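Local atomic coordinates of cell shape-determining protein MreC (Streptococcus pneumoniae, PDB entry 2QF4), a protein that is involved in forming and maintaining cell shape, probably as part of the elongasome that synthesises peripheral peptidoglycan. Residues 39-42 with 47-50; 115-120 with 126-131; 135-140 with 144-149. One frame throughout, in Å; residues are numbered along the deposited sequence.

How the contacts relate
The chain is the major periplasmic domain, built of two six-stranded antiparallel barrels. From the N terminus, contact 1 comes first and closes the short hairpin of strands 40-43 and 46-54 in the first barrel. Contact 2 closes the hairpin of strands 114-118 and 126-137 in the second barrel. Contact 3 follows, joining the far end of strand 126-137 to strand 146-151. The three lie in series; none nests or crosses. Contacts 1 and 2 meet between the barrels, where Leu47 N lies 2.8 Å from Pro129 O, a probable hydrogen bond. Contacts 2 and 3 share a strand and touch through Val115 and Val149. Contacts 1 and 3 do not touch.

Contact 1. Residues 39-42 with 47-50; sequences MLAI and LIGS
A classic beta bulge shapes the hairpin of strands 40-43 and 46-54, where Ile48 and Gly49 together face Ala41. Two donors share the carbonyl oxygen of Ala41. Ile48 N makes the stronger bond to Ala41 O, 2.8 Å long and almost straight. Gly49 N reaches Ala41 O only weakly, at 3.3 Å and with a bent approach. In the other direction Ala41 N donates to Gly49 O at 2.9 Å. That donor stands 45° out of the carbonyl plane, so it does not lie on a lone pair. Ala41 and Gly49 are the hydrogen-bonded pair. Leu40 with Ser50 and Ile42 with Leu47 are the non-hydrogen-bonded pairs beside it. The extra residue shifts the register by one between Ala41 and Ile42.

The side chains close over the bulge from two directions. Leu47 starts away from strand 40-43. Its CG is anti to the backbone N (chi1 -170°), and the turn at chi2 (65°) then brings CD1 back to within 3.5 Å of Ala41 O. The same methyl lies 3.7 Å from Leu40 CB, and the two leucine side chains cross obliquely. The CD2 branch of Leu40 reaches across to its pair partner, touching Ser50 CB at 3.7 Å. Ile48 sends CG1 past the Ala41 carbonyl, and its CD1 meets Ala41 CB at 3.7 Å.

Leu40 and Leu47 both continue onto Ile128 of the second barrel. Ala41 and Ile48 instead pack on Val61 of the neighbouring strand 59-63. The hairpin thus serves its own barrel and the junction between barrels. It is a bulged antiparallel hairpin within one of the two six-stranded barrels of the alpha-lytic protease fold.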
loop_
_atom_site.group_PDB
_atom_site.type_symbol
_atom_site.label_atom_id
_atom_site.label_comp_id
_atom_site.label_asym_id
_atom_site.label_seq_id
_atom_site.Cartn_x
_atom_site.Cartn_y
_atom_site.Cartn_z
ATOM N N MET A 39 4.632 2.316 -9.331
ATOM C CA MET A 39 5.407 2.312 -8.129
ATOM C C MET A 39 4.596 2.529 -6.876
ATOM O O MET A 39 3.635 3.300 -6.827
ATOM C CB MET A 39 6.554 3.331 -8.203
ATOM C CG MET A 39 7.640 2.938 -9.195
ATOM S SD MET A 39 8.913 4.189 -9.284
ATOM C CE MET A 39 10.243 3.191 -10.042
ATOM N N LEU A 40 5.045 1.827 -5.858
ATOM C CA LEU A 40 4.608 2.008 -4.477
ATOM C C LEU A 40 5.632 2.852 -3.756
ATOM O O LEU A 40 6.713 3.095 -4.268
ATOM C CB LEU A 40 4.354 0.659 -3.805
ATOM C CG LEU A 40 3.135 -0.111 -4.357
ATOM C CD1 LEU A 40 3.027 -1.471 -3.689
ATOM C CD2 LEU A 40 1.845 0.690 -4.095
ATOM N N ALA A 41 5.263 3.349 -2.584
ATOM C CA ALA A 41 6.075 4.271 -1.816
ATOM C C ALA A 41 6.252 3.750 -0.398
ATOM O O ALA A 41 5.281 3.333 0.253
ATOM C CB ALA A 41 5.389 5.649 -1.789
ATOM N N ILE A 42 7.503 3.751 0.063
ATOM C CA ILE A 42 7.903 3.220 1.360
ATOM C C ILE A 42 8.642 4.250 2.217
ATOM O O ILE A 42 9.349 5.146 1.730
ATOM C CB ILE A 42 8.731 1.907 1.177
ATOM C CG1 ILE A 42 10.153 2.092 0.783
ATOM C CG2 ILE A 42 8.054 0.990 0.171
ATOM C CD1 ILE A 42 10.987 0.821 1.007
ATOM N N LEU A 47 5.115 0.066 3.723
ATOM C CA LEU A 47 4.303 0.771 2.725
ATOM C C LEU A 47 3.629 1.995 3.321
ATOM O O LEU A 47 2.985 1.925 4.355
ATOM C CB LEU A 47 3.214 -0.161 2.206
ATOM C CG LEU A 47 2.445 0.360 0.979
ATOM C CD1 LEU A 47 3.382 0.489 -0.245
ATOM C CD2 LEU A 47 1.237 -0.529 0.690
ATOM N N ILE A 48 3.780 3.126 2.630
ATOM C CA ILE A 48 3.093 4.364 3.045
ATOM C C ILE A 48 2.171 4.946 1.998
ATOM O O ILE A 48 1.378 5.799 2.326
ATOM C CB ILE A 48 4.079 5.410 3.620
ATOM C CG1 ILE A 48 5.116 5.893 2.600
ATOM C CG2 ILE A 48 4.767 4.842 4.876
ATOM C CD1 ILE A 48 4.590 6.932 1.631
ATOM N N GLY A 49 2.195 4.451 0.773
ATOM C CA GLY A 49 1.345 4.983 -0.258
ATOM C C GLY A 49 1.645 4.401 -1.620
ATOM O O GLY A 49 2.439 3.490 -1.751
ATOM N N SER A 50 0.990 4.986 -2.615
ATOM C CA SER A 50 1.090 4.569 -4.024
ATOM C C SER A 50 1.289 5.807 -4.870
ATOM O O SER A 50 0.787 6.873 -4.528
ATOM C CB SER A 50 -0.159 3.798 -4.456
ATOM O OG SER A 50 -1.326 4.535 -4.143
#

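Contact 2. Residues 115-120 with 126-131; sequences VTTGGL and ADIPVG. With EDO (1,2-ethanediol), chain E.
Val115 pairs with Gly131 through Val115 N, which donates to Gly131 O at 2.9 Å. The carbonyl of Val115 is gripped twice. Val130 N reaches Val115 O at 2.9 Å and Gly131 N reaches it at 3.2 Å, both from the same face of its plane. Val115 CG1 lies 4.0 Å from Val130 CB, and this valine goes on to pack against Val75 and Ile100. At Thr116 the backbone CA makes a CA-H...O contact of 3.1 Å with Ile128 O. Its OG1 is linked by a water to Asp127 OD1, which the water donates to. Lys76 also forms a salt bridge with that carboxylate oxygen.

Thr117 has three bonds to the other segment. Thr117 N donates to Ile128 O. Asp127 N donates to Thr117 O at 2.8 Å, almost straight but from above the carbonyl plane. With chi1 at 56°, Thr117 OG1 sits where Ile128 N can donate to it at 3.0 Å. This hydroxyl gives its own proton to Val125 O, so it accepts one bond and donates another, which fixes its rotation. Thr117 CG2 rests on the Ile128 and Val130 side chains. Further on, Gly118 O meets Ala126 CB at 3.6 Å. Val130 and Gly131 opposite Val115 make a classic beta bulge, set in an antiparallel hairpin of the second six-stranded barrel.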
loop_
_atom_site.group_PDB
_atom_site.type_symbol
_atom_site.label_atom_id
_atom_site.label_comp_id
_atom_site.label_asym_id
_atom_site.label_seq_id
_atom_site.Cartn_x
_atom_site.Cartn_y
_atom_site.Cartn_z
ATOM N N VAL A 115 0.564 -8.728 7.013
ATOM C CA VAL A 115 0.057 -8.222 5.761
ATOM C C VAL A 115 1.181 -7.561 5.000
ATOM O O VAL A 115 1.915 -6.748 5.573
ATOM C CB VAL A 115 -1.097 -7.203 5.986
ATOM C CG1 VAL A 115 -1.737 -6.790 4.676
ATOM C CG2 VAL A 115 -2.111 -7.770 6.939
ATOM N N THR A 116 1.344 -7.964 3.748
ATOM C CA THR A 116 2.381 -7.436 2.864
ATOM C C THR A 116 1.730 -7.136 1.510
ATOM O O THR A 116 0.592 -7.505 1.246
ATOM C CB THR A 116 3.547 -8.448 2.702
ATOM O OG1 THR A 116 3.012 -9.687 2.216
ATOM C CG2 THR A 116 4.250 -8.647 4.006
ATOM N N THR A 117 2.457 -6.450 0.624
ATOM C CA THR A 117 1.903 -6.217 -0.696
ATOM C C THR A 117 1.860 -7.540 -1.460
ATOM O O THR A 117 2.683 -8.432 -1.273
ATOM C CB THR A 117 2.632 -5.138 -1.457
ATOM O OG1 THR A 117 4.039 -5.464 -1.557
ATOM C CG2 THR A 117 2.448 -3.771 -0.767
ATOM N N GLY A 118 0.851 -7.683 -2.304
ATOM C CA GLY A 118 0.603 -8.906 -3.033
ATOM C C GLY A 118 1.211 -9.020 -4.398
ATOM O O GLY A 118 1.407 -10.122 -4.912
ATOM N N GLY A 119 1.498 -7.890 -5.028
ATOM C CA GLY A 119 2.090 -7.865 -6.376
ATOM C C GLY A 119 1.140 -8.086 -7.540
ATOM O O GLY A 119 1.603 -8.117 -8.669
ATOM N N LEU A 120 -0.162 -8.156 -7.313
ATOM C CA LEU A 120 -1.128 -8.268 -8.389
ATOM C C LEU A 120 -1.582 -6.879 -8.798
ATOM O O LEU A 120 -1.321 -5.877 -8.132
ATOM C CB LEU A 120 -2.315 -9.119 -7.933
ATOM C CG LEU A 120 -2.006 -10.523 -7.442
ATOM C CD1 LEU A 120 -3.312 -11.208 -7.015
ATOM C CD2 LEU A 120 -1.280 -11.320 -8.534
ATOM N N ALA A 126 5.429 -7.206 -4.830
ATOM C CA ALA A 126 5.034 -7.996 -3.688
ATOM C C ALA A 126 5.999 -7.869 -2.508
ATOM O O ALA A 126 7.139 -7.431 -2.663
ATOM C CB ALA A 126 4.910 -9.481 -4.118
ATOM N N ASP A 127 5.510 -8.237 -1.321
ATOM C CA ASP A 127 6.310 -8.512 -0.133
ATOM C C ASP A 127 6.758 -7.289 0.653
ATOM O O ASP A 127 7.486 -7.414 1.620
ATOM C CB ASP A 127 7.512 -9.440 -0.461
ATOM C CG ASP A 127 7.077 -10.741 -1.099
ATOM O OD1 ASP A 127 6.069 -11.322 -0.719
ATOM O OD2 ASP A 127 7.768 -11.205 -2.035
ATOM N N ILE A 128 6.276 -6.112 0.312
ATOM C CA ILE A 128 6.562 -4.934 1.100
ATOM C C ILE A 128 5.686 -4.999 2.364
ATOM O O ILE A 128 4.477 -5.215 2.259
ATOM C CB ILE A 128 6.221 -3.652 0.338
ATOM C CG1 ILE A 128 7.054 -3.533 -0.935
ATOM C CG2 ILE A 128 6.409 -2.424 1.236
ATOM C CD1 ILE A 128 6.556 -2.439 -1.895
ATOM N N PRO A 129 6.271 -4.823 3.565
ATOM C CA PRO A 129 5.448 -4.840 4.786
ATOM C C PRO A 129 4.361 -3.774 4.740
ATOM O O PRO A 129 4.642 -2.622 4.418
ATOM C CB PRO A 129 6.465 -4.573 5.910
ATOM C CG PRO A 129 7.753 -5.057 5.327
ATOM C CD PRO A 129 7.696 -4.675 3.892
ATOM N N VAL A 130 3.161 -4.158 5.161
ATOM C CA VAL A 130 2.010 -3.243 5.300
ATOM C C VAL A 130 1.598 -3.079 6.756
ATOM O O VAL A 130 1.475 -1.948 7.244
ATOM C CB VAL A 130 0.830 -3.724 4.444
ATOM C CG1 VAL A 130 -0.394 -2.811 4.614
ATOM C CG2 VAL A 130 1.238 -3.735 2.986
ATOM N N GLY A 131 1.409 -4.188 7.456
ATOM C CA GLY A 131 0.990 -4.137 8.848
ATOM C C GLY A 131 0.564 -5.483 9.337
ATOM O O GLY A 131 0.964 -6.503 8.782
HETATM C C1 EDO E . 10.788 -6.092 -0.156
HETATM O O1 EDO E . 10.094 -5.691 1.026
HETATM C C2 EDO E . 9.796 -6.234 -1.302
HETATM O O2 EDO E . 10.227 -5.405 -2.384
HETATM O O HOH W 1 5.446 -11.278 1.923
#

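Contact 3. Residues 135-140 with 144-149; sequences ATTHST and TREVTV. With EDO (1,2-ethanediol), chain D.
Ala135 O accepts Thr148 N at 2.9 Å, with the donor nearly along the C=O axis. The CA-H of Val147 also approaches Ala135 O. Two residues on, Thr137 and Glu146 exchange backbone bonds. Thr137 N donates to Glu146 O at 2.9 Å, and Glu146 N returns a nearly straight bond to Thr137 O at 3.0 Å. Their side chains lie side by side, with Thr137 CG2 3.9 Å from Glu146 CD. The same methyl lies over one face of the His138 ring, near its rim.

Arg145 runs on the Thr136 face. CG is anti to the backbone N (chi1 -179°), and the bend at chi3 (64°) turns the guanidinium to Thr136. Arg145 CD rests 3.7 Å from Ser139 O. A water lies in plane at the guanidinium edge, accepting from Arg145 NH1 at 2.9 Å and bridging to Thr136 OG1. Arg145 NH2 bonds the carbonyls of Ser105 and Ser107. A bound ethanediol, probably from the crystallisation liquor, takes the N-H groups of His138 and Ser139.

This hairpin lies at the surface of the second barrel. Strand 97-101 flanks strand 146-151 through backbone bonds between Val147 and Ile100, while the loop residue Ile109 packs on Thr136 and Arg145.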
loop_
_atom_site.group_PDB
_atom_site.type_symbol
_atom_site.label_atom_id
_atom_site.label_comp_id
_atom_site.label_asym_id
_atom_site.label_seq_id
_atom_site.Cartn_x
_atom_site.Cartn_y
_atom_site.Cartn_z
ATOM N N ALA A 135 -8.615 -7.330 12.963
ATOM C CA ALA A 135 -9.813 -8.183 12.996
ATOM C C ALA A 135 -10.439 -8.270 11.632
ATOM O O ALA A 135 -10.003 -7.606 10.697
ATOM C CB ALA A 135 -10.827 -7.635 14.033
ATOM N N THR A 136 -11.448 -9.113 11.538
ATOM C CA THR A 136 -12.302 -9.142 10.378
ATOM C C THR A 136 -13.709 -8.710 10.756
ATOM O O THR A 136 -14.132 -8.835 11.899
ATOM C CB THR A 136 -12.363 -10.522 9.713
ATOM O OG1 THR A 136 -13.021 -11.440 10.573
ATOM C CG2 THR A 136 -10.980 -11.049 9.381
ATOM N N THR A 137 -14.440 -8.196 9.781
ATOM C CA THR A 137 -15.833 -7.857 9.975
ATOM C C THR A 137 -16.587 -8.293 8.726
ATOM O O THR A 137 -16.014 -8.714 7.700
ATOM C CB THR A 137 -16.044 -6.365 10.348
ATOM O OG1 THR A 137 -17.385 -6.184 10.820
ATOM C CG2 THR A 137 -15.781 -5.435 9.176
ATOM N N HIS A 138 -17.915 -8.305 8.826
ATOM C CA HIS A 138 -18.752 -8.953 7.801
ATOM C C HIS A 138 -18.260 -10.385 7.586
ATOM O O HIS A 138 -18.239 -10.904 6.480
ATOM C CB HIS A 138 -18.804 -8.183 6.483
ATOM C CG HIS A 138 -19.130 -6.730 6.638
ATOM N ND1 HIS A 138 -20.205 -6.284 7.373
ATOM C CD2 HIS A 138 -18.482 -5.626 6.206
ATOM C CE1 HIS A 138 -20.232 -4.965 7.343
ATOM N NE2 HIS A 138 -19.203 -4.538 6.634
ATOM N N SER A 139 -17.899 -11.039 8.687
ATOM C CA SER A 139 -17.062 -12.222 8.654
ATOM C C SER A 139 -17.743 -13.449 8.093
ATOM O O SER A 139 -17.037 -14.339 7.609
ATOM C CB SER A 139 -16.492 -12.495 10.059
ATOM O OG SER A 139 -15.813 -11.354 10.625
ATOM N N THR A 140 -19.084 -13.477 8.119
ATOM C CA THR A 140 -19.855 -14.597 7.563
ATOM C C THR A 140 -20.487 -14.278 6.197
ATOM O O THR A 140 -21.234 -15.106 5.648
ATOM C CB THR A 140 -20.952 -15.102 8.568
ATOM O OG1 THR A 140 -21.899 -14.068 8.789
ATOM C CG2 THR A 140 -20.333 -15.530 9.897
ATOM N N THR A 144 -18.215 -10.469 1.019
ATOM C CA THR A 144 -17.809 -9.141 1.466
ATOM C C THR A 144 -17.147 -9.085 2.849
ATOM O O THR A 144 -17.083 -8.028 3.476
ATOM C CB THR A 144 -18.990 -8.186 1.324
ATOM O OG1 THR A 144 -20.140 -8.818 1.847
ATOM C CG2 THR A 144 -19.222 -7.861 -0.170
ATOM N N ARG A 145 -16.558 -10.193 3.288
ATOM C CA ARG A 145 -15.698 -10.115 4.465
ATOM C C ARG A 145 -14.622 -9.050 4.241
ATOM O O ARG A 145 -13.992 -8.963 3.166
ATOM C CB ARG A 145 -15.039 -11.459 4.792
ATOM C CG ARG A 145 -14.158 -11.449 6.022
ATOM C CD ARG A 145 -13.798 -12.829 6.537
ATOM N NE ARG A 145 -13.002 -13.591 5.582
ATOM C CZ ARG A 145 -12.068 -14.478 5.909
ATOM N NH1 ARG A 145 -11.728 -14.724 7.166
ATOM N NH2 ARG A 145 -11.435 -15.120 4.943
ATOM N N GLU A 146 -14.347 -8.296 5.299
ATOM C CA GLU A 146 -13.371 -7.215 5.282
ATOM C C GLU A 146 -12.376 -7.449 6.413
ATOM O O GLU A 146 -12.710 -8.040 7.422
ATOM C CB GLU A 146 -14.102 -5.889 5.536
ATOM C CG GLU A 146 -13.301 -4.607 5.629
ATOM C CD GLU A 146 -14.149 -3.491 6.241
ATOM O OE1 GLU A 146 -15.335 -3.368 5.832
ATOM O OE2 GLU A 146 -13.685 -2.803 7.203
ATOM N N VAL A 147 -11.167 -6.989 6.216
ATOM C CA VAL A 147 -10.115 -7.078 7.206
ATOM C C VAL A 147 -9.674 -5.690 7.578
ATOM O O VAL A 147 -9.470 -4.840 6.696
ATOM C CB VAL A 147 -8.896 -7.882 6.697
ATOM C CG1 VAL A 147 -7.900 -8.156 7.817
ATOM C CG2 VAL A 147 -9.334 -9.184 6.063
ATOM N N THR A 148 -9.469 -5.432 8.865
ATOM C CA THR A 148 -8.838 -4.211 9.344
ATOM C C THR A 148 -7.417 -4.499 9.791
ATOM O O THR A 148 -7.143 -5.559 10.381
ATOM C CB THR A 148 -9.666 -3.490 10.423
ATOM O OG1 THR A 148 -9.909 -4.353 11.537
ATOM C CG2 THR A 148 -11.008 -2.980 9.848
ATOM N N VAL A 149 -6.519 -3.570 9.467
ATOM C CA VAL A 149 -5.100 -3.744 9.616
ATOM C C VAL A 149 -4.461 -2.521 10.284
ATOM O O VAL A 149 -4.747 -1.374 9.931
ATOM C CB VAL A 149 -4.465 -3.988 8.233
ATOM C CG1 VAL A 149 -2.925 -3.973 8.236
ATOM C CG2 VAL A 149 -4.973 -5.300 7.623
HETATM C C1 EDO D . -19.578 -10.368 11.356
HETATM O O1 EDO D . -18.206 -10.167 11.593
HETATM C C2 EDO D . -20.382 -9.117 11.534
HETATM O O2 EDO D . -19.971 -8.006 10.815
HETATM O O HOH W 2 -12.939 -14.021 9.683
#